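Long-range contacts in glucokinase (Leishmania braziliensis MHOM/BR/75/M2904, PDB 6EDI), which probably catalyses the ATP-dependent phosphorylation of D-glucose, and forms a dimer, captured here in an open conformation: residues Leu158-Tyr163 with Asn398-Gly403; Val180-Thr185 with Glu364-Leu369; Gly203-Val208 with Ser217-Val222; Glu336-Phe341 with Lys383-Thr388; Leu344-Met349 with Thr388-Gln393. One frame throughout, in Å; residues are numbered along the deposited sequence.

Interaction 1: Leu158-Tyr163 with Asn398-Gly403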
# COMPACT_ATOMS: atom_id res chain seq x y z
N LEU A 158 -10.60 -4.64 -8.45
CA LEU A 158 -9.16 -4.68 -8.74
C LEU A 158 -8.37 -5.56 -7.76
O LEU A 158 -7.28 -6.04 -8.09
CB LEU A 158 -8.58 -3.27 -8.80
CG LEU A 158 -8.19 -2.88 -10.21
CD1 LEU A 158 -7.19 -3.88 -10.71
CD2 LEU A 158 -9.44 -2.90 -11.08
N GLU A 159 -8.91 -5.75 -6.57
CA GLU A 159 -8.29 -6.66 -5.60
C GLU A 159 -8.43 -8.07 -6.14
O GLU A 159 -7.45 -8.84 -6.22
CB GLU A 159 -8.96 -6.49 -4.24
CG GLU A 159 -8.50 -7.47 -3.17
CD GLU A 159 -9.30 -7.33 -1.89
OE1 GLU A 159 -10.31 -6.61 -1.91
OE2 GLU A 159 -8.92 -7.97 -0.88
N ALA A 160 -9.64 -8.41 -6.57
CA ALA A 160 -9.88 -9.72 -7.15
C ALA A 160 -9.04 -9.91 -8.42
O ALA A 160 -8.53 -10.99 -8.66
CB ALA A 160 -11.35 -9.96 -7.42
N GLY A 161 -8.88 -8.86 -9.22
CA GLY A 161 -8.10 -8.96 -10.45
C GLY A 161 -6.64 -9.29 -10.19
O GLY A 161 -6.01 -10.12 -10.87
N ALA A 162 -6.09 -8.62 -9.18
CA ALA A 162 -4.73 -8.88 -8.73
C ALA A 162 -4.57 -10.32 -8.24
O ALA A 162 -3.57 -10.98 -8.57
CB ALA A 162 -4.34 -7.90 -7.65
N TYR A 163 -5.53 -10.82 -7.47
CA TYR A 163 -5.47 -12.23 -7.08
C TYR A 163 -5.50 -13.15 -8.32
O TYR A 163 -4.93 -14.24 -8.32
CB TYR A 163 -6.60 -12.59 -6.10
CG TYR A 163 -6.30 -12.26 -4.66
CD1 TYR A 163 -5.27 -12.91 -3.98
CD2 TYR A 163 -7.05 -11.31 -3.97
CE1 TYR A 163 -4.98 -12.60 -2.65
CE2 TYR A 163 -6.78 -11.00 -2.64
CZ TYR A 163 -5.73 -11.65 -1.99
OH TYR A 163 -5.44 -11.36 -0.67
N ASN A 398 -11.27 -14.35 -17.49
CA ASN A 398 -12.12 -13.94 -16.40
C ASN A 398 -11.27 -13.78 -15.15
O ASN A 398 -11.31 -14.63 -14.25
CB ASN A 398 -13.25 -14.95 -16.20
CG ASN A 398 -14.18 -15.00 -17.40
OD1 ASN A 398 -15.03 -14.13 -17.56
ND2 ASN A 398 -14.01 -16.00 -18.25
N ILE A 399 -10.49 -12.71 -15.14
CA ILE A 399 -9.45 -12.48 -14.13
C ILE A 399 -10.06 -12.36 -12.74
O ILE A 399 -9.48 -12.83 -11.77
CB ILE A 399 -8.57 -11.25 -14.47
CG1 ILE A 399 -7.24 -11.33 -13.71
CG2 ILE A 399 -9.26 -9.95 -14.14
CD1 ILE A 399 -6.39 -12.43 -14.21
N ASN A 400 -11.25 -11.78 -12.65
CA ASN A 400 -11.86 -11.57 -11.35
C ASN A 400 -12.36 -12.88 -10.74
O ASN A 400 -12.22 -13.11 -9.55
CB ASN A 400 -12.97 -10.52 -11.41
CG ASN A 400 -12.43 -9.13 -11.64
OD1 ASN A 400 -11.22 -8.91 -11.72
ND2 ASN A 400 -13.34 -8.16 -11.75
N LEU A 401 -12.96 -13.75 -11.55
CA LEU A 401 -13.32 -15.07 -11.06
C LEU A 401 -12.08 -15.84 -10.56
O LEU A 401 -12.08 -16.38 -9.44
CB LEU A 401 -14.08 -15.86 -12.13
CG LEU A 401 -15.46 -15.28 -12.42
CD1 LEU A 401 -16.26 -16.14 -13.40
CD2 LEU A 401 -16.25 -15.11 -11.14
N LEU A 402 -11.03 -15.86 -11.37
CA LEU A 402 -9.76 -16.48 -10.99
C LEU A 402 -9.23 -15.93 -9.67
O LEU A 402 -8.66 -16.67 -8.86
CB LEU A 402 -8.72 -16.29 -12.09
CG LEU A 402 -8.88 -17.14 -13.33
CD1 LEU A 402 -7.92 -16.68 -14.41
CD2 LEU A 402 -8.63 -18.59 -12.97
N GLY A 403 -9.41 -14.63 -9.47
CA GLY A 403 -8.92 -13.98 -8.26
C GLY A 403 -9.60 -14.47 -7.01
O GLY A 403 -9.02 -14.41 -5.91
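N400 ND2 donates two hydrogen bonds, a good one to D157 OD1 and a weak one to D46 OD2, so the start of helix 399-409 is tied to the start of helix 157-170. These two helices of the actin-like ATPase fold cross at 77°, their local axes only 6.5 Å apart, and at that spacing backbone meets backbone. N400 CG lies anti to its carbonyl carbon, beside the backbone N (chi1 -70°), which brings the other branch, OD1, to 3.4 Å from G161 CA. Two glycines carry the crossing. At G161 the carbonyl O receives I399 CG1 at 3.3 Å, an aliphatic branch laid against a polar atom. At G403 the CA approaches A160 O to 3.0 Å, a CA-H...O contact with an angle of 157° at the hydrogen. The methyl of A160 points into the crossing and meets N400 O. Beyond it, L401 and L402 rest on strand 67-75, whereas A162 meets V207, so each helix leans on a different six-stranded sheet. Y163 leads its ring away to strand 227-233, where OH is hydrogen-bonded to V230 N; its CB stays behind, 3.0 Å from G403 O.

Interaction 2: Val180-Thr185 with Glu364-Leu369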
# COMPACT_ATOMS: atom_id res chain seq x y z
N VAL A 180 6.04 -9.09 -21.55
CA VAL A 180 6.96 -8.15 -20.93
C VAL A 180 7.03 -6.87 -21.73
O VAL A 180 7.26 -6.90 -22.94
CB VAL A 180 8.37 -8.74 -20.82
CG1 VAL A 180 9.35 -7.71 -20.26
CG2 VAL A 180 8.32 -9.96 -19.94
N MET A 181 6.80 -5.74 -21.08
CA MET A 181 7.05 -4.47 -21.72
C MET A 181 8.54 -4.18 -21.64
O MET A 181 9.18 -3.86 -22.65
CB MET A 181 6.23 -3.36 -21.07
CG MET A 181 4.75 -3.58 -21.20
SD MET A 181 3.68 -2.45 -20.27
CE MET A 181 4.38 -0.87 -20.74
N TRP A 182 9.09 -4.28 -20.43
CA TRP A 182 10.52 -4.17 -20.21
C TRP A 182 10.95 -4.80 -18.89
O TRP A 182 10.21 -4.83 -17.90
CB TRP A 182 11.00 -2.72 -20.30
CG TRP A 182 10.32 -1.77 -19.35
CD1 TRP A 182 10.54 -1.66 -18.01
CD2 TRP A 182 9.34 -0.78 -19.69
NE1 TRP A 182 9.74 -0.67 -17.48
CE2 TRP A 182 9.00 -0.11 -18.50
CE3 TRP A 182 8.72 -0.40 -20.88
CZ2 TRP A 182 8.06 0.93 -18.47
CZ3 TRP A 182 7.80 0.64 -20.86
CH2 TRP A 182 7.48 1.30 -19.67
N LYS A 183 12.16 -5.33 -18.89
CA LYS A 183 12.67 -6.05 -17.75
C LYS A 183 13.40 -5.06 -16.86
O LYS A 183 14.18 -4.25 -17.33
CB LYS A 183 13.60 -7.16 -18.22
CG LYS A 183 14.27 -7.95 -17.12
CD LYS A 183 15.21 -8.98 -17.72
CE LYS A 183 16.21 -9.43 -16.69
NZ LYS A 183 17.05 -10.58 -17.16
N GLY A 184 13.11 -5.11 -15.56
CA GLY A 184 13.77 -4.23 -14.61
C GLY A 184 15.14 -4.73 -14.20
O GLY A 184 15.44 -5.91 -14.30
N THR A 185 15.96 -3.82 -13.70
CA THR A 185 17.33 -4.14 -13.31
C THR A 185 17.41 -5.12 -12.15
O THR A 185 18.45 -5.75 -11.93
CB THR A 185 18.08 -2.88 -12.88
OG1 THR A 185 17.30 -2.20 -11.90
CG2 THR A 185 18.31 -1.96 -14.05
N GLU A 364 9.10 1.55 -30.78
CA GLU A 364 9.34 2.97 -30.55
C GLU A 364 8.46 3.49 -29.42
O GLU A 364 8.91 4.24 -28.56
CB GLU A 364 9.09 3.78 -31.83
CG GLU A 364 10.17 4.81 -32.14
CD GLU A 364 11.37 4.22 -32.87
OE1 GLU A 364 11.64 4.65 -34.01
OE2 GLU A 364 12.05 3.33 -32.30
N ASN A 365 7.20 3.08 -29.44
CA ASN A 365 6.25 3.46 -28.40
C ASN A 365 6.66 2.98 -27.00
O ASN A 365 6.62 3.74 -26.04
CB ASN A 365 4.85 2.95 -28.74
CG ASN A 365 4.22 3.74 -29.87
OD1 ASN A 365 4.71 4.80 -30.24
ND2 ASN A 365 3.14 3.21 -30.42
N VAL A 366 7.03 1.71 -26.89
CA VAL A 366 7.46 1.15 -25.61
C VAL A 366 8.68 1.90 -25.08
O VAL A 366 8.77 2.19 -23.88
CB VAL A 366 7.78 -0.35 -25.74
CG1 VAL A 366 8.32 -0.88 -24.43
CG2 VAL A 366 6.54 -1.11 -26.14
N LYS A 367 9.61 2.21 -25.98
CA LYS A 367 10.81 2.97 -25.66
C LYS A 367 10.45 4.34 -25.09
O LYS A 367 11.00 4.77 -24.07
CB LYS A 367 11.66 3.14 -26.93
CG LYS A 367 13.07 3.64 -26.69
CD LYS A 367 13.99 3.26 -27.85
CE LYS A 367 14.16 1.74 -27.94
NZ LYS A 367 15.22 1.34 -28.91
N ARG A 368 9.50 5.01 -25.73
CA ARG A 368 9.06 6.33 -25.28
C ARG A 368 8.26 6.28 -23.98
O ARG A 368 8.23 7.25 -23.22
CB ARG A 368 8.26 7.02 -26.39
CG ARG A 368 9.07 7.24 -27.66
CD ARG A 368 10.37 7.97 -27.34
NE ARG A 368 10.09 9.32 -26.86
CZ ARG A 368 9.89 10.37 -27.66
NH1 ARG A 368 9.96 10.22 -28.98
NH2 ARG A 368 9.62 11.56 -27.13
N LEU A 369 7.60 5.15 -23.72
CA LEU A 369 6.91 4.95 -22.45
C LEU A 369 7.90 4.77 -21.31
O LEU A 369 7.72 5.34 -20.24
CB LEU A 369 5.99 3.74 -22.51
CG LEU A 369 4.73 3.93 -23.34
CD1 LEU A 369 3.86 2.69 -23.24
CD2 LEU A 369 3.97 5.15 -22.89
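W182 is the tight end of this contact. Its CG takes the crowded position between the backbone N and the carbonyl carbon (chi1 57°), and this thrusts the six-membered part of the indole at helix 363-373. V366 CG1 meets the indole at its edge, in the ring plane, 3.6 Å from W182 CE3, and the same methyl lies 3.6 Å from M181 O. Alongside, W182 CZ3 approaches V366 O to 3.5 Å. One turn on, L369 crosses the indole at about a right angle, its CB 4.0 Å from W182 CZ3. M181 and W182 both face F390 on strand 389-393, a classic beta bulge in strand 178-182 at the margin of the sheet. M181 CB lies over one indole face, toward the rim. The grip slackens at M181 CE, 4.4 Å from L369 CD1. On the outer side K367 and R368 start off away from the strand; both are exposed, though R368 also touches K328. From K183 onward the chain leaves the helix, K183 NZ pairing with D188.

Interaction 3: Gly203-Val208 with Ser217-Val222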
# COMPACT_ATOMS: atom_id res chain seq x y z
N GLY A 203 7.99 -10.95 -4.89
CA GLY A 203 8.12 -9.54 -4.61
C GLY A 203 6.79 -8.86 -4.86
O GLY A 203 5.81 -9.51 -5.25
N ARG A 204 6.73 -7.56 -4.64
CA ARG A 204 5.48 -6.86 -4.85
C ARG A 204 5.16 -6.76 -6.32
O ARG A 204 6.04 -6.57 -7.16
CB ARG A 204 5.50 -5.45 -4.26
CG ARG A 204 5.31 -5.40 -2.76
CD ARG A 204 5.54 -3.98 -2.25
NE ARG A 204 5.30 -3.89 -0.81
CZ ARG A 204 5.55 -2.80 -0.10
NH1 ARG A 204 6.03 -1.73 -0.73
NH2 ARG A 204 5.30 -2.77 1.20
N CYS A 205 3.87 -6.85 -6.61
CA CYS A 205 3.35 -6.59 -7.94
C CYS A 205 2.32 -5.45 -7.84
O CYS A 205 1.29 -5.58 -7.18
CB CYS A 205 2.71 -7.86 -8.50
SG CYS A 205 1.96 -7.62 -10.09
N MET A 206 2.61 -4.34 -8.50
CA MET A 206 1.67 -3.22 -8.56
C MET A 206 0.78 -3.38 -9.79
O MET A 206 1.27 -3.53 -10.91
CB MET A 206 2.43 -1.88 -8.60
CG MET A 206 1.52 -0.67 -8.73
SD MET A 206 0.50 -0.44 -7.27
CE MET A 206 -0.88 0.40 -8.03
N VAL A 207 -0.53 -3.38 -9.56
CA VAL A 207 -1.49 -3.64 -10.64
C VAL A 207 -2.30 -2.39 -10.95
O VAL A 207 -2.91 -1.81 -10.04
CB VAL A 207 -2.44 -4.76 -10.27
CG1 VAL A 207 -3.37 -5.07 -11.43
CG2 VAL A 207 -1.65 -6.01 -9.84
N VAL A 208 -2.30 -1.98 -12.21
CA VAL A 208 -3.12 -0.85 -12.67
C VAL A 208 -3.96 -1.32 -13.86
O VAL A 208 -3.47 -2.09 -14.67
CB VAL A 208 -2.22 0.34 -13.06
CG1 VAL A 208 -3.03 1.43 -13.72
CG2 VAL A 208 -1.53 0.88 -11.84
N SER A 217 -4.34 -1.85 -7.42
CA SER A 217 -4.23 -2.75 -6.27
C SER A 217 -2.80 -3.24 -6.18
O SER A 217 -2.01 -3.13 -7.13
CB SER A 217 -5.21 -3.93 -6.39
OG SER A 217 -5.04 -4.62 -7.61
N LEU A 218 -2.43 -3.76 -5.02
CA LEU A 218 -1.05 -4.19 -4.85
C LEU A 218 -1.03 -5.60 -4.31
O LEU A 218 -1.67 -5.90 -3.29
CB LEU A 218 -0.31 -3.25 -3.89
CG LEU A 218 1.11 -3.65 -3.52
CD1 LEU A 218 2.12 -3.20 -4.58
CD2 LEU A 218 1.48 -3.16 -2.12
N ILE A 219 -0.30 -6.47 -5.00
CA ILE A 219 -0.03 -7.79 -4.47
C ILE A 219 1.24 -7.64 -3.65
O ILE A 219 2.33 -7.38 -4.18
CB ILE A 219 0.19 -8.85 -5.56
CG1 ILE A 219 -0.91 -8.80 -6.63
CG2 ILE A 219 0.26 -10.25 -4.92
CD1 ILE A 219 -0.72 -9.80 -7.73
N HIS A 220 1.10 -7.74 -2.33
CA HIS A 220 2.26 -7.60 -1.45
C HIS A 220 2.80 -8.98 -1.10
O HIS A 220 2.03 -9.85 -0.69
CB HIS A 220 1.87 -6.85 -0.18
CG HIS A 220 2.95 -6.80 0.86
ND1 HIS A 220 4.12 -6.10 0.68
CD2 HIS A 220 3.03 -7.36 2.09
CE1 HIS A 220 4.89 -6.23 1.75
NE2 HIS A 220 4.25 -6.98 2.62
N TYR A 221 4.09 -9.20 -1.31
CA TYR A 221 4.71 -10.47 -0.95
C TYR A 221 5.20 -10.41 0.48
O TYR A 221 5.82 -9.43 0.88
CB TYR A 221 5.87 -10.84 -1.88
CG TYR A 221 6.59 -12.08 -1.40
CD1 TYR A 221 6.01 -13.33 -1.48
CD2 TYR A 221 7.85 -11.99 -0.82
CE1 TYR A 221 6.65 -14.45 -1.02
CE2 TYR A 221 8.51 -13.11 -0.36
CZ TYR A 221 7.90 -14.34 -0.46
OH TYR A 221 8.54 -15.46 -0.01
N VAL A 222 4.92 -11.48 1.23
CA VAL A 222 5.22 -11.56 2.66
C VAL A 222 6.26 -12.65 2.93
O VAL A 222 5.94 -13.84 2.93
CB VAL A 222 3.94 -11.87 3.48
CG1 VAL A 222 4.30 -11.97 4.95
CG2 VAL A 222 2.84 -10.83 3.26
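Four backbone hydrogen bonds join these strands, all short, three of them fairly straight and the fourth more bent. C205 and I219 form one hydrogen-bonded pair, each N-H donating to the other's carbonyl, with I219 N to C205 O at 2.8 Å. V207 and S217 form the next in the same way, and here S217 N to V207 O, at 3.0 Å, is the bent one. The pair between them, M206 with L218, is non-hydrogen-bonded, and M206 spends its own N and O on strand 345-348. This is the regular register of an antiparallel beta hairpin, here set within the mixed sheet, so that strand 205-210 has bonded neighbours along both edges. The side-chain donors are equally well used. R204, extended from CG to NE, directs NE at H220 ND1, 2.9 Å away with an N-H...acceptor angle of 175°. The bond lies in the guanidinium plane and close to the ring plane, although the two planes stand 54° apart, and it makes ND1 an acceptor. R204 NH1 is taken by F341 O and NH2 by A232 O of the second subunit, while L218 CD2 lies over one guanidinium face. S217 OG, in the crowded position (chi1 54°), is hydrogen-bonded to L158 O, and Y221 OH to D226 OD1. On the same face as S217, C205 CB packs on I219 CB at 4.0 Å.

Interaction 4: Glu336-Phe341 with Lys383-Thr388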
# COMPACT_ATOMS: atom_id res chain seq x y z
N GLU A 336 4.84 7.20 -10.17
CA GLU A 336 4.51 7.44 -8.76
C GLU A 336 4.27 6.14 -7.97
O GLU A 336 4.76 6.00 -6.84
CB GLU A 336 3.29 8.36 -8.62
CG GLU A 336 3.46 9.78 -9.20
CD GLU A 336 4.80 10.44 -8.86
OE1 GLU A 336 5.38 10.21 -7.77
OE2 GLU A 336 5.28 11.22 -9.71
N THR A 337 3.54 5.19 -8.53
CA THR A 337 3.24 3.96 -7.79
C THR A 337 4.49 3.10 -7.64
O THR A 337 4.70 2.46 -6.60
CB THR A 337 2.07 3.16 -8.41
OG1 THR A 337 2.43 2.71 -9.73
CG2 THR A 337 0.82 4.04 -8.49
N THR A 338 5.34 3.12 -8.67
CA THR A 338 6.58 2.36 -8.68
C THR A 338 7.51 2.91 -7.62
O THR A 338 8.15 2.15 -6.87
CB THR A 338 7.25 2.41 -10.06
OG1 THR A 338 6.38 1.81 -11.04
CG2 THR A 338 8.58 1.68 -10.06
N MET A 339 7.61 4.23 -7.53
CA MET A 339 8.40 4.79 -6.45
C MET A 339 7.82 4.48 -5.06
O MET A 339 8.55 4.09 -4.17
CB MET A 339 8.59 6.31 -6.64
CG MET A 339 9.50 6.94 -5.57
SD MET A 339 11.19 6.34 -5.65
CE MET A 339 11.37 5.63 -4.02
N GLN A 340 6.51 4.64 -4.85
CA GLN A 340 6.01 4.46 -3.48
C GLN A 340 6.13 3.04 -2.98
O GLN A 340 6.42 2.81 -1.81
CB GLN A 340 4.55 4.86 -3.37
CG GLN A 340 4.27 6.32 -3.60
CD GLN A 340 2.79 6.56 -3.63
OE1 GLN A 340 2.17 6.53 -4.70
NE2 GLN A 340 2.20 6.74 -2.45
N PHE A 341 5.87 2.08 -3.86
CA PHE A 341 5.83 0.69 -3.47
C PHE A 341 7.09 -0.14 -3.78
O PHE A 341 7.22 -1.30 -3.32
CB PHE A 341 4.62 0.04 -4.16
CG PHE A 341 3.30 0.64 -3.78
CD1 PHE A 341 2.89 0.65 -2.45
CD2 PHE A 341 2.45 1.18 -4.75
CE1 PHE A 341 1.66 1.18 -2.08
CE2 PHE A 341 1.21 1.73 -4.40
CZ PHE A 341 0.82 1.74 -3.06
N LYS A 383 17.83 5.86 -9.85
CA LYS A 383 17.47 4.64 -10.61
C LYS A 383 16.55 3.68 -9.85
O LYS A 383 16.69 2.46 -9.97
CB LYS A 383 18.72 3.87 -11.08
CG LYS A 383 19.33 4.28 -12.42
CD LYS A 383 19.72 5.73 -12.45
CE LYS A 383 19.88 6.24 -13.88
NZ LYS A 383 19.09 7.48 -14.16
N PHE A 384 15.62 4.23 -9.07
CA PHE A 384 14.69 3.39 -8.30
C PHE A 384 13.67 2.69 -9.19
O PHE A 384 13.36 1.51 -8.99
CB PHE A 384 13.92 4.24 -7.28
CG PHE A 384 14.65 4.48 -5.98
CD1 PHE A 384 14.95 3.42 -5.13
CD2 PHE A 384 15.00 5.76 -5.60
CE1 PHE A 384 15.62 3.65 -3.92
CE2 PHE A 384 15.66 5.99 -4.39
CZ PHE A 384 15.96 4.94 -3.56
N LEU A 385 13.14 3.44 -10.15
CA LEU A 385 11.99 2.97 -10.93
C LEU A 385 12.38 1.91 -11.97
O LEU A 385 11.60 1.01 -12.28
CB LEU A 385 11.26 4.16 -11.58
CG LEU A 385 10.56 5.17 -10.66
CD1 LEU A 385 11.50 6.01 -9.81
CD2 LEU A 385 9.68 6.10 -11.46
N SER A 386 13.61 2.01 -12.49
CA SER A 386 14.08 1.07 -13.50
C SER A 386 14.35 -0.33 -12.93
O SER A 386 14.66 -1.26 -13.67
CB SER A 386 15.35 1.61 -14.17
OG SER A 386 16.33 1.89 -13.20
N ARG A 387 14.22 -0.47 -11.62
CA ARG A 387 14.36 -1.79 -10.99
C ARG A 387 13.19 -2.70 -11.33
O ARG A 387 13.30 -3.92 -11.25
CB ARG A 387 14.45 -1.66 -9.47
CG ARG A 387 15.63 -0.82 -8.98
CD ARG A 387 15.58 -0.70 -7.47
NE ARG A 387 16.71 0.06 -6.92
CZ ARG A 387 16.94 0.21 -5.63
NH1 ARG A 387 16.13 -0.37 -4.75
NH2 ARG A 387 17.98 0.92 -5.20
N THR A 388 12.07 -2.08 -11.72
CA THR A 388 10.79 -2.77 -11.88
C THR A 388 10.55 -3.32 -13.29
O THR A 388 10.71 -2.61 -14.28
CB THR A 388 9.62 -1.84 -11.45
OG1 THR A 388 9.79 -1.47 -10.08
CG2 THR A 388 8.27 -2.54 -11.63
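A Met-aromatic contact heads this packing of helix 317-341 against the turn that carries the chain from helix 377-382 into strand 389-393. M339 starts with CG anti to its backbone N (chi1 -176°) and then bends at chi2, 65°, and again at chi3, which folds its end over F384. The methyl CE sits over one face of the ring, 4.1 Å from the centroid and 18° off the normal, displaced toward the rim, a CH-pi contact. The sulfur stands more obliquely, SD being 4.5 Å from the same centroid. Behind it come plain apolar contacts: SD lies 3.8 Å from F384 CB and 4.2 Å from L385 CD1. Several polar groups are bonded outside the two segments. The turn is steadied by E379 OE1, which accepts from S386 N and weakly from L385 N, and R387 lays its guanidinium face on F384 CD1. On the helix's dimer side Q340 is hydrogen-bonded to Q340 of the second subunit, so one helix serves both the core and the subunit interface. The two threonines meet tip to tip. T338 OG1 is hydrogen-bonded to T334 O, one turn back, and T388 OG1 to P343 O; with its hydroxyl thus turned along the helix, T338 presents CG2, which lies 3.7 Å from L385 CA and 3.4 Å from T388 OG1.

Interaction 5: Leu344-Met349 with Thr388-Gln393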
# COMPACT_ATOMS: atom_id res chain seq x y z
N LEU A 344 8.58 -5.37 -7.48
CA LEU A 344 9.35 -6.23 -8.39
C LEU A 344 8.77 -6.11 -9.79
O LEU A 344 9.51 -6.03 -10.79
CB LEU A 344 9.26 -7.69 -7.92
CG LEU A 344 10.06 -8.76 -8.67
CD1 LEU A 344 11.52 -8.32 -8.83
CD2 LEU A 344 9.95 -10.14 -7.99
N THR A 345 7.45 -6.09 -9.86
CA THR A 345 6.77 -6.02 -11.14
C THR A 345 5.66 -4.99 -11.10
O THR A 345 5.13 -4.65 -10.03
CB THR A 345 6.15 -7.37 -11.54
OG1 THR A 345 5.19 -7.76 -10.55
CG2 THR A 345 7.22 -8.46 -11.67
N CYS A 346 5.32 -4.48 -12.27
CA CYS A 346 4.13 -3.66 -12.39
C CYS A 346 3.37 -4.20 -13.58
O CYS A 346 3.96 -4.42 -14.64
CB CYS A 346 4.50 -2.20 -12.63
SG CYS A 346 3.09 -1.15 -13.00
N VAL A 347 2.08 -4.43 -13.39
CA VAL A 347 1.24 -5.03 -14.42
C VAL A 347 0.19 -4.05 -14.91
O VAL A 347 -0.56 -3.46 -14.12
CB VAL A 347 0.53 -6.27 -13.88
CG1 VAL A 347 -0.58 -6.70 -14.86
CG2 VAL A 347 1.51 -7.40 -13.63
N LEU A 348 0.12 -3.88 -16.23
CA LEU A 348 -0.91 -3.05 -16.83
C LEU A 348 -1.92 -4.00 -17.43
O LEU A 348 -1.57 -4.82 -18.28
CB LEU A 348 -0.31 -2.14 -17.91
CG LEU A 348 0.46 -0.87 -17.53
CD1 LEU A 348 1.63 -1.17 -16.64
CD2 LEU A 348 0.94 -0.12 -18.80
N MET A 349 -3.18 -3.91 -16.99
CA MET A 349 -4.15 -4.91 -17.42
C MET A 349 -5.56 -4.36 -17.69
O MET A 349 -5.79 -3.15 -17.65
CB MET A 349 -4.18 -6.05 -16.40
CG MET A 349 -4.93 -5.76 -15.11
SD MET A 349 -4.76 -7.16 -13.97
CE MET A 349 -6.25 -7.05 -13.00
N THR A 388 12.07 -2.08 -11.72
CA THR A 388 10.79 -2.77 -11.88
C THR A 388 10.55 -3.32 -13.29
O THR A 388 10.71 -2.61 -14.28
CB THR A 388 9.62 -1.84 -11.45
OG1 THR A 388 9.79 -1.47 -10.08
CG2 THR A 388 8.27 -2.54 -11.63
N THR A 389 10.15 -4.59 -13.35
CA THR A 389 9.78 -5.24 -14.60
C THR A 389 8.32 -4.91 -14.89
O THR A 389 7.46 -5.13 -14.03
CB THR A 389 9.97 -6.77 -14.46
OG1 THR A 389 11.36 -7.06 -14.29
CG2 THR A 389 9.43 -7.52 -15.67
N PHE A 390 8.04 -4.37 -16.08
CA PHE A 390 6.66 -4.04 -16.46
C PHE A 390 6.08 -5.09 -17.38
O PHE A 390 6.77 -5.59 -18.28
CB PHE A 390 6.57 -2.67 -17.15
CG PHE A 390 6.42 -1.52 -16.19
CD1 PHE A 390 7.38 -1.28 -15.21
CD2 PHE A 390 5.33 -0.66 -16.28
CE1 PHE A 390 7.24 -0.21 -14.34
CE2 PHE A 390 5.18 0.40 -15.43
CZ PHE A 390 6.13 0.64 -14.45
N LEU A 391 4.82 -5.43 -17.13
CA LEU A 391 4.10 -6.43 -17.91
C LEU A 391 2.78 -5.84 -18.40
O LEU A 391 2.24 -4.91 -17.79
CB LEU A 391 3.81 -7.69 -17.08
CG LEU A 391 4.96 -8.41 -16.38
CD1 LEU A 391 4.40 -9.63 -15.66
CD2 LEU A 391 6.05 -8.83 -17.36
N ARG A 392 2.25 -6.42 -19.48
CA ARG A 392 1.03 -5.98 -20.16
C ARG A 392 0.14 -7.17 -20.41
O ARG A 392 0.60 -8.16 -20.96
CB ARG A 392 1.43 -5.53 -21.55
CG ARG A 392 1.27 -4.12 -21.86
CD ARG A 392 1.88 -3.95 -23.22
NE ARG A 392 1.18 -4.79 -24.16
CZ ARG A 392 1.75 -5.41 -25.19
NH1 ARG A 392 3.04 -5.26 -25.40
NH2 ARG A 392 1.01 -6.15 -26.00
N GLN A 393 -1.15 -7.07 -20.07
CA GLN A 393 -2.09 -8.13 -20.43
C GLN A 393 -2.30 -8.18 -21.95
O GLN A 393 -2.50 -7.15 -22.58
CB GLN A 393 -3.44 -7.92 -19.74
CG GLN A 393 -4.30 -9.17 -19.81
CD GLN A 393 -5.63 -9.03 -19.11
OE1 GLN A 393 -5.87 -8.07 -18.39
NE2 GLN A 393 -6.53 -10.00 -19.35
O HOH W 1 12.23 -6.48 -11.71
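Five backbone hydrogen bonds zip these parallel strands together, neighbours in a beta-alpha-beta arrangement with a mostly helical connection. T389 N donates to L344 O at 3.0 Å, and C346 N to T389 O at 2.8 Å; L391 N, L348 N and Q393 N continue the alternation. One water donates to L344 O and accepts from T389 OG1, which is also hydrogen-bonded to G184 N. C346 meets the F390 face with both CB, a CH-pi contact over its centre, and SG, a sulfur-aromatic one. C346 SG, anti to its backbone N, lies 4.0 Å from the F390 centroid and 29° off the normal, C346 CB 3.7 Å from it. Apolar packing completes both faces: L348 CD1 reaches F390 CD2 at 3.8 Å, and on the opposite face V347 CG2 meets L391 CB at 4.2 Å. Q393 OE1 accepts from G350 N, passing 3.3 Å from M349 CB, and NE2 bonds S395 O. With its sulfur buried against a ring face, C346 would be expected to stay neutral.

In the fold
Four of the five contacts assemble one domain, and its six-stranded sheet is their common frame. Interactions 3 and 5 lie side by side in it, M206 O to V347 N measuring 2.8 Å, and interaction 2 extends it through M181 N to F390 O, also 2.8 Å. Interaction 4 is layered on one face: T338 OG1 comes within 3.6 Å of F390 CZ, and M206 SD within 3.6 Å of F341 CD2. Interactions 3 and 4 both touch the second subunit. Interaction 1, centred about 25 Å from the centre of interaction 2, joins the far side of the sheet where G161 C meets M349 CE at 3.6 Å; its helices lie between the two six-stranded sheets, consistent with a hinge between the domains in this open form.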